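Local coordinates for protein beta-galactosidase (Bacillus circulans, PDB 4MAD) that probably hydrolyses terminal non-reducing beta-D-galactose residues from beta-D-galactosides, as a glycoside hydrolase of family 35, at residues Y389-G394 with V490-L495; H372-P377 with K496-L501; E381-M386 with K472-G477. One frame throughout, in Å; residues are numbered along the deposited sequence.

Contact 1 (Y389-G394 with V490-L495); sequences YGQAYG and VYPLPL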
# COMPACT_ATOMS: atom_id res chain seq x y z
N TYR A 389 -8.41 18.01 -9.23
CA TYR A 389 -9.12 17.64 -10.42
C TYR A 389 -9.95 16.38 -10.13
O TYR A 389 -10.50 15.84 -11.00
CB TYR A 389 -8.18 17.44 -11.59
CG TYR A 389 -7.36 18.65 -11.97
CD1 TYR A 389 -7.96 19.80 -12.44
CD2 TYR A 389 -6.02 18.64 -11.88
CE1 TYR A 389 -7.23 20.87 -12.78
CE2 TYR A 389 -5.29 19.72 -12.24
CZ TYR A 389 -5.92 20.85 -12.69
OH TYR A 389 -5.23 21.98 -13.04
N GLY A 390 -10.03 15.98 -8.89
CA GLY A 390 -10.73 14.79 -8.49
C GLY A 390 -10.04 13.47 -8.70
O GLY A 390 -10.70 12.49 -8.80
N GLN A 391 -8.72 13.47 -8.75
CA GLN A 391 -7.98 12.28 -9.07
C GLN A 391 -7.08 11.74 -7.95
O GLN A 391 -6.20 12.41 -7.53
CB GLN A 391 -7.10 12.51 -10.29
CG GLN A 391 -6.37 11.26 -10.75
CD GLN A 391 -5.36 11.49 -11.82
OE1 GLN A 391 -5.25 12.58 -12.34
NE2 GLN A 391 -4.62 10.46 -12.17
N ALA A 392 -7.33 10.53 -7.52
CA ALA A 392 -6.52 9.90 -6.50
C ALA A 392 -5.20 9.35 -6.96
O ALA A 392 -4.21 9.68 -6.46
CB ALA A 392 -7.31 8.78 -5.82
N TYR A 393 -5.28 8.49 -7.96
CA TYR A 393 -4.15 7.69 -8.39
C TYR A 393 -3.84 7.76 -9.90
O TYR A 393 -4.66 8.06 -10.67
CB TYR A 393 -4.30 6.23 -7.98
CG TYR A 393 -4.90 5.94 -6.63
CD1 TYR A 393 -4.28 6.31 -5.48
CD2 TYR A 393 -6.07 5.22 -6.52
CE1 TYR A 393 -4.80 6.02 -4.27
CE2 TYR A 393 -6.62 4.97 -5.32
CZ TYR A 393 -5.99 5.34 -4.18
OH TYR A 393 -6.54 5.11 -2.99
N GLY A 394 -2.60 7.46 -10.24
CA GLY A 394 -2.18 7.32 -11.61
C GLY A 394 -1.33 8.40 -12.24
O GLY A 394 -0.46 8.88 -11.64
N VAL A 490 -5.90 19.70 -18.69
CA VAL A 490 -5.31 18.55 -18.02
C VAL A 490 -6.19 17.35 -18.23
O VAL A 490 -7.36 17.49 -18.33
CB VAL A 490 -5.14 18.79 -16.55
CG1 VAL A 490 -4.38 20.03 -16.29
CG2 VAL A 490 -6.42 18.73 -15.87
N TYR A 491 -5.54 16.21 -18.31
CA TYR A 491 -6.18 14.96 -18.51
C TYR A 491 -5.78 13.99 -17.40
O TYR A 491 -4.73 13.48 -17.38
CB TYR A 491 -5.77 14.41 -19.88
CG TYR A 491 -5.94 15.38 -21.07
CD1 TYR A 491 -7.06 15.38 -21.83
CD2 TYR A 491 -4.98 16.27 -21.39
CE1 TYR A 491 -7.21 16.29 -22.88
CE2 TYR A 491 -5.11 17.16 -22.43
CZ TYR A 491 -6.22 17.18 -23.17
OH TYR A 491 -6.37 18.06 -24.21
N PRO A 492 -6.68 13.79 -16.49
CA PRO A 492 -6.43 12.87 -15.41
C PRO A 492 -6.48 11.43 -15.97
O PRO A 492 -7.38 11.10 -16.64
CB PRO A 492 -7.57 13.14 -14.46
CG PRO A 492 -8.01 14.50 -14.79
CD PRO A 492 -7.88 14.58 -16.23
N LEU A 493 -5.51 10.60 -15.61
CA LEU A 493 -5.37 9.27 -16.12
C LEU A 493 -5.21 8.24 -14.98
O LEU A 493 -4.18 7.80 -14.69
CB LEU A 493 -4.20 9.18 -17.10
CG LEU A 493 -4.25 10.01 -18.39
CD1 LEU A 493 -2.94 10.28 -19.05
CD2 LEU A 493 -5.23 9.54 -19.28
N PRO A 494 -6.32 7.97 -14.33
CA PRO A 494 -6.42 6.98 -13.26
C PRO A 494 -6.36 5.52 -13.79
O PRO A 494 -6.20 4.62 -13.04
CB PRO A 494 -7.78 7.24 -12.67
CG PRO A 494 -8.52 7.93 -13.69
CD PRO A 494 -7.57 8.69 -14.54
N LEU A 495 -6.57 5.38 -15.08
CA LEU A 495 -6.47 4.11 -15.77
C LEU A 495 -7.44 3.07 -15.21
O LEU A 495 -7.14 1.94 -15.19
CB LEU A 495 -5.06 3.58 -15.72
CG LEU A 495 -3.93 4.42 -16.30
CD1 LEU A 495 -2.68 3.62 -16.36
CD2 LEU A 495 -4.30 4.96 -17.64
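In the first all-beta domain of this family 35 enzyme, the loop 389-394, which leads into strand 395-403, lies across strand 488-493 where that strand runs out into Pro494. The two meet mainly through side chains, with backbone touches at the Gly394 end and no hydrogen bond from one segment to the other. Tyr389 and Val490 reach toward each other, tip to tip. With Tyr389 CG anti to the carbonyl carbon (chi1 -59°), the methyl Val490 CG2 settles over the centre of one ring face, 3.7 Å from the Tyr389 ring centroid and 4° off the normal, a CH-pi contact of nearly ideal placement. The phenol OH is bonded outside the contact to Ser380 OG and Leu384 N, so two hydrogen bonds hold the hydroxyl end of the ring. An alanine here would lack the ring and the hydroxyl bonded to Ser380 and Leu384, and would probably leave this end of the loop less firmly held against Val490. Gln391 shows how one extended chain serves two purposes. From CB, which points toward the strand, CG leaves anti to the backbone N (chi1 -176°) and the chain runs straight on to Gln391 CD, 3.8 Å from Pro492 CB. Beyond it the amide divides: Gln391 OE1 rests 3.2 Å from Pro492 CB, buried and without a polar partner in the model, whereas NE2 passes over the Leu493 backbone and also donates to Phe395 O. Gln391 NE2 gives Tyr393 O a straight 2.8 Å hydrogen bond from above the carbonyl plane, and that same Tyr393 O receives a CA-H...O contact from Pro494 CA at 3.3 Å.

Contact 2 (H372-P377 with K496-L501); sequences HRISTP and KDLSSL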
# COMPACT_ATOMS: atom_id res chain seq x y z
N HIS A 372 -8.69 11.43 -25.10
CA HIS A 372 -10.11 11.41 -24.89
C HIS A 372 -10.72 10.02 -24.79
O HIS A 372 -11.87 9.85 -24.54
CB HIS A 372 -10.82 12.17 -25.96
CG HIS A 372 -10.84 13.64 -25.75
ND1 HIS A 372 -9.70 14.40 -25.69
CD2 HIS A 372 -11.87 14.49 -25.65
CE1 HIS A 372 -10.03 15.66 -25.53
NE2 HIS A 372 -11.34 15.75 -25.54
N ARG A 373 -9.94 9.05 -25.18
CA ARG A 373 -10.30 7.65 -25.06
C ARG A 373 -10.28 7.17 -23.60
O ARG A 373 -10.96 6.26 -23.21
CB ARG A 373 -9.45 6.76 -25.94
CG ARG A 373 -9.74 6.91 -27.42
CD ARG A 373 -8.77 6.14 -28.33
NE ARG A 373 -8.99 6.40 -29.72
CZ ARG A 373 -8.22 6.03 -30.70
NH1 ARG A 373 -7.12 5.39 -30.48
NH2 ARG A 373 -8.54 6.33 -31.92
N ILE A 374 -9.40 7.78 -22.84
CA ILE A 374 -9.26 7.39 -21.46
C ILE A 374 -9.27 8.56 -20.46
O ILE A 374 -8.85 8.40 -19.38
CB ILE A 374 -8.05 6.51 -21.27
CG1 ILE A 374 -6.84 7.20 -21.86
CG2 ILE A 374 -8.27 5.23 -21.98
CD1 ILE A 374 -5.58 6.61 -21.49
N SER A 375 -9.74 9.72 -20.86
CA SER A 375 -9.82 10.83 -19.97
C SER A 375 -10.85 11.83 -20.45
O SER A 375 -11.38 11.71 -21.50
CB SER A 375 -8.45 11.53 -19.83
OG SER A 375 -8.41 12.48 -18.80
N THR A 376 -11.10 12.82 -19.62
CA THR A 376 -11.97 13.93 -19.93
C THR A 376 -11.20 15.19 -19.54
O THR A 376 -10.76 15.29 -18.47
CB THR A 376 -13.25 13.82 -19.15
OG1 THR A 376 -13.81 12.55 -19.40
CG2 THR A 376 -14.22 14.85 -19.59
N PRO A 377 -11.00 16.10 -20.45
CA PRO A 377 -10.17 17.25 -20.15
C PRO A 377 -10.81 18.20 -19.14
O PRO A 377 -11.98 18.34 -19.15
CB PRO A 377 -10.02 17.94 -21.49
CG PRO A 377 -11.23 17.66 -22.15
CD PRO A 377 -11.59 16.26 -21.78
N LYS A 496 -8.57 3.51 -14.71
CA LYS A 496 -9.64 2.62 -14.25
C LYS A 496 -10.40 1.83 -15.33
O LYS A 496 -10.94 0.80 -15.05
CB LYS A 496 -10.61 3.37 -13.33
CG LYS A 496 -9.97 4.02 -12.14
CD LYS A 496 -10.93 4.68 -11.21
CE LYS A 496 -11.48 5.93 -11.74
NZ LYS A 496 -12.04 6.77 -10.64
N ASP A 497 -10.56 2.44 -16.50
CA ASP A 497 -11.36 1.87 -17.55
C ASP A 497 -10.70 2.14 -18.86
O ASP A 497 -10.75 3.22 -19.36
CB ASP A 497 -12.75 2.46 -17.56
CG ASP A 497 -13.50 2.16 -18.82
OD1 ASP A 497 -13.15 1.20 -19.46
OD2 ASP A 497 -14.42 2.88 -19.14
N LEU A 498 -10.05 1.12 -19.38
CA LEU A 498 -9.33 1.20 -20.59
C LEU A 498 -10.08 0.72 -21.84
O LEU A 498 -9.53 0.65 -22.88
CB LEU A 498 -8.05 0.42 -20.45
CG LEU A 498 -7.11 0.85 -19.34
CD1 LEU A 498 -5.86 0.15 -19.40
CD2 LEU A 498 -6.86 2.27 -19.52
N SER A 499 -11.34 0.43 -21.68
CA SER A 499 -12.09 -0.24 -22.71
C SER A 499 -12.25 0.54 -23.99
O SER A 499 -12.63 -0.01 -24.96
CB SER A 499 -13.45 -0.66 -22.23
OG SER A 499 -14.25 0.43 -22.00
N SER A 500 -12.07 1.83 -23.93
CA SER A 500 -12.24 2.63 -25.13
C SER A 500 -10.98 2.83 -25.99
O SER A 500 -11.04 3.33 -27.05
CB SER A 500 -12.90 3.97 -24.80
OG SER A 500 -14.18 3.79 -24.28
N LEU A 501 -9.87 2.34 -25.50
CA LEU A 501 -8.66 2.41 -26.24
C LEU A 501 -8.83 1.64 -27.53
O LEU A 501 -9.53 0.68 -27.55
CB LEU A 501 -7.56 1.76 -25.43
CG LEU A 501 -6.87 2.56 -24.33
CD1 LEU A 501 -5.87 1.73 -23.65
CD2 LEU A 501 -6.27 3.81 -24.81
O HOH W 1 -11.45 3.78 -21.89
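A type I beta turn, Leu498 to Leu501, faces the short, weakly bonded helix 371-374 at the protein surface, and the pairing illustrates how a small apolar patch and a bridging water can join two segments that share no direct hydrogen bond. His372, Ile374, Ser375, Thr376, Lys496 and Asp497 also contribute to a pocket that holds 2-(2-methoxyethoxy)ethanol in the crystal. The turn is closed by Leu501 N donating to Leu498 O and overlaps an Asx turn, in which Asp497 OD1 accepts from Ser499 N. The Ser499 hydroxyl donates to the same oxygen on its syn lone pair, at 2.9 Å between Ser499 OG and Asp497 OD1, so two donors grip one carboxylate oxygen. Across the contact Ile374 is the central side chain. Ile374 CG2, anti to the carbonyl carbon, reaches obliquely across to Leu501 CD2 at 3.7 Å and approaches Leu498 CD2 at 4.1 Å, so one methyl meets two leucines. On the exposed side the extended Arg373 chain lays CB, CG and CD alongside Ser500 O, and Ser500 CB comes to 3.4 Å from Arg373 O. A water completes the join: it donates to Arg373 O and Asp497 O and accepts from Ser500 N, tying three backbone groups together. Beneath this surface layer Ile374 touches both Phe515 of strand 514-522 and Leu493 of strand 488-493, so it bridges the two strands, while the turn's Leu501 lies on Phe515.

Contact 3 (E381-M386 with K472-G477); sequences EAPLPM and KGITEG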
# COMPACT_ATOMS: atom_id res chain seq x y z
N GLU A 381 -6.75 27.90 -14.76
CA GLU A 381 -5.85 28.99 -15.05
C GLU A 381 -4.42 28.64 -14.71
O GLU A 381 -3.54 28.91 -15.44
CB GLU A 381 -6.33 30.31 -14.41
CG GLU A 381 -6.43 30.26 -12.93
CD GLU A 381 -7.81 29.94 -12.41
OE1 GLU A 381 -8.61 29.41 -13.16
OE2 GLU A 381 -8.07 30.21 -11.26
N ALA A 382 -4.25 27.98 -13.58
CA ALA A 382 -2.96 27.54 -13.07
C ALA A 382 -2.94 26.03 -12.91
O ALA A 382 -3.93 25.45 -12.67
CB ALA A 382 -2.72 28.13 -11.76
N PRO A 383 -1.79 25.43 -13.04
CA PRO A 383 -1.71 24.00 -12.83
C PRO A 383 -2.02 23.68 -11.38
O PRO A 383 -1.44 24.26 -10.51
CB PRO A 383 -0.25 23.68 -13.14
CG PRO A 383 0.43 24.89 -13.20
CD PRO A 383 -0.47 26.04 -13.13
N LEU A 384 -2.95 22.77 -11.15
CA LEU A 384 -3.29 22.34 -9.81
C LEU A 384 -2.82 20.88 -9.58
O LEU A 384 -2.64 20.18 -10.48
CB LEU A 384 -4.78 22.42 -9.58
CG LEU A 384 -5.47 23.74 -9.85
CD1 LEU A 384 -6.94 23.64 -9.72
CD2 LEU A 384 -4.93 24.79 -8.98
N PRO A 385 -2.63 20.46 -8.35
CA PRO A 385 -2.26 19.07 -8.13
C PRO A 385 -3.46 18.16 -8.41
O PRO A 385 -4.54 18.60 -8.40
CB PRO A 385 -1.89 19.04 -6.66
CG PRO A 385 -2.59 20.18 -6.10
CD PRO A 385 -2.74 21.19 -7.10
N MET A 386 -3.23 16.88 -8.66
CA MET A 386 -4.25 16.03 -9.24
C MET A 386 -5.49 15.88 -8.37
O MET A 386 -6.53 15.62 -8.83
CB MET A 386 -3.68 14.65 -9.62
CG MET A 386 -3.30 13.86 -8.48
SD MET A 386 -2.93 12.17 -9.01
CE MET A 386 -1.73 12.40 -10.25
N LYS A 472 0.02 15.43 -5.21
CA LYS A 472 0.60 14.83 -6.37
C LYS A 472 0.24 15.57 -7.69
O LYS A 472 -0.75 16.27 -7.77
CB LYS A 472 0.24 13.35 -6.38
CG LYS A 472 0.64 12.65 -5.14
CD LYS A 472 2.08 12.64 -5.01
CE LYS A 472 2.58 11.37 -4.35
NZ LYS A 472 3.93 11.41 -3.95
N GLY A 473 1.09 15.44 -8.69
CA GLY A 473 1.03 16.23 -9.89
C GLY A 473 2.05 17.33 -9.82
O GLY A 473 3.16 17.11 -9.50
N ILE A 474 1.60 18.52 -10.17
CA ILE A 474 2.41 19.72 -10.09
C ILE A 474 1.79 20.53 -8.98
O ILE A 474 0.66 20.88 -9.04
CB ILE A 474 2.36 20.46 -11.42
CG1 ILE A 474 3.04 19.62 -12.47
CG2 ILE A 474 2.99 21.76 -11.33
CD1 ILE A 474 2.81 19.97 -13.77
N THR A 475 2.54 20.72 -7.92
CA THR A 475 2.05 21.42 -6.76
C THR A 475 1.72 22.91 -6.90
O THR A 475 0.73 23.33 -6.41
CB THR A 475 2.95 21.20 -5.56
OG1 THR A 475 4.24 21.70 -5.85
CG2 THR A 475 3.03 19.75 -5.28
N GLU A 476 2.59 23.68 -7.53
CA GLU A 476 2.39 25.12 -7.62
C GLU A 476 2.32 25.72 -9.03
O GLU A 476 1.50 26.55 -9.32
CB GLU A 476 3.52 25.81 -6.88
CG GLU A 476 3.53 25.58 -5.41
CD GLU A 476 4.78 26.08 -4.70
OE1 GLU A 476 5.22 27.19 -4.94
OE2 GLU A 476 5.32 25.31 -3.93
N GLY A 477 3.29 25.37 -9.84
CA GLY A 477 3.42 25.99 -11.14
C GLY A 477 4.46 25.37 -12.04
O GLY A 477 5.22 24.54 -11.61
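In the first all-beta domain, the loop between strands 378-380 and 395-403 lies on the first residues of strand 473-480, which pairs with 409-417 in an antiparallel sheet; two prolines and a methionine of 381-386 make the contact. Packing is closest at the Met386 end. There Met386 N donates to Lys472 O at 2.7 Å, in the carbonyl plane and at 162° at the hydrogen, and Pro385 CB closes on Lys472 O at 3.2 Å. Met386 CG, in the crowded position between the backbone N and the carbonyl carbon (chi1 68°), lies 3.6 Å from Lys472 O, so one carbonyl has an N-H and two aliphatic carbons around it. The bent chain of the buried Lys472 leads off to salt bridges of NZ with Asp470 and Asp418. Gly473 suits this fit: a side chain on it would press against Met386 N and, at its backbone angles, against the carbonyl O of Lys472. Toward the corner at Thr475 and Glu476 the spacing opens. Pro383 CB reaches Ile474 CG2 only at 4.2 Å, and Pro383 CG passes 3.8 Å from Gly477 CA. Glu476 is exposed and its CB points away from the loop; its OE1 bonds Gln414 NE2, while Glu476 and Gly477 together face Gln414 as a classic beta bulge. Proline nitrogens carry no hydrogen, so Pro385 N, though 3.4 Å from Ile474 O, cannot bond it; a single peptide N-H, that of Met386, makes the direct hydrogen bond here, and aliphatic packing supplies the rest.

The three contacts illustrate how one corner of an all-beta domain and its neighbouring segments can be tied together from several directions. Contacts 1 and 3 have centres about 12 Å apart and alternate along the chain; they join through the Tyr389 hydroxyl and through a probable hydrogen bond of 3.1 Å between Gln391 N and Met386 O. Contact 2 lies about 11 Å from contact 1, centre to centre, and meets it where Pro492 O and Ser375 OG stand 2.8 Å apart. Contacts 2 and 3, about 21 Å apart between centres, share only chain continuity. All three lie away from the predicted catalytic glutamates, but the side chains of Pro494 (contact 1) and Asp497 (contact 2) each come within about 4 Å of a bound 2-(2-methoxyethoxy)ethanol, probably from the crystallisation liquor.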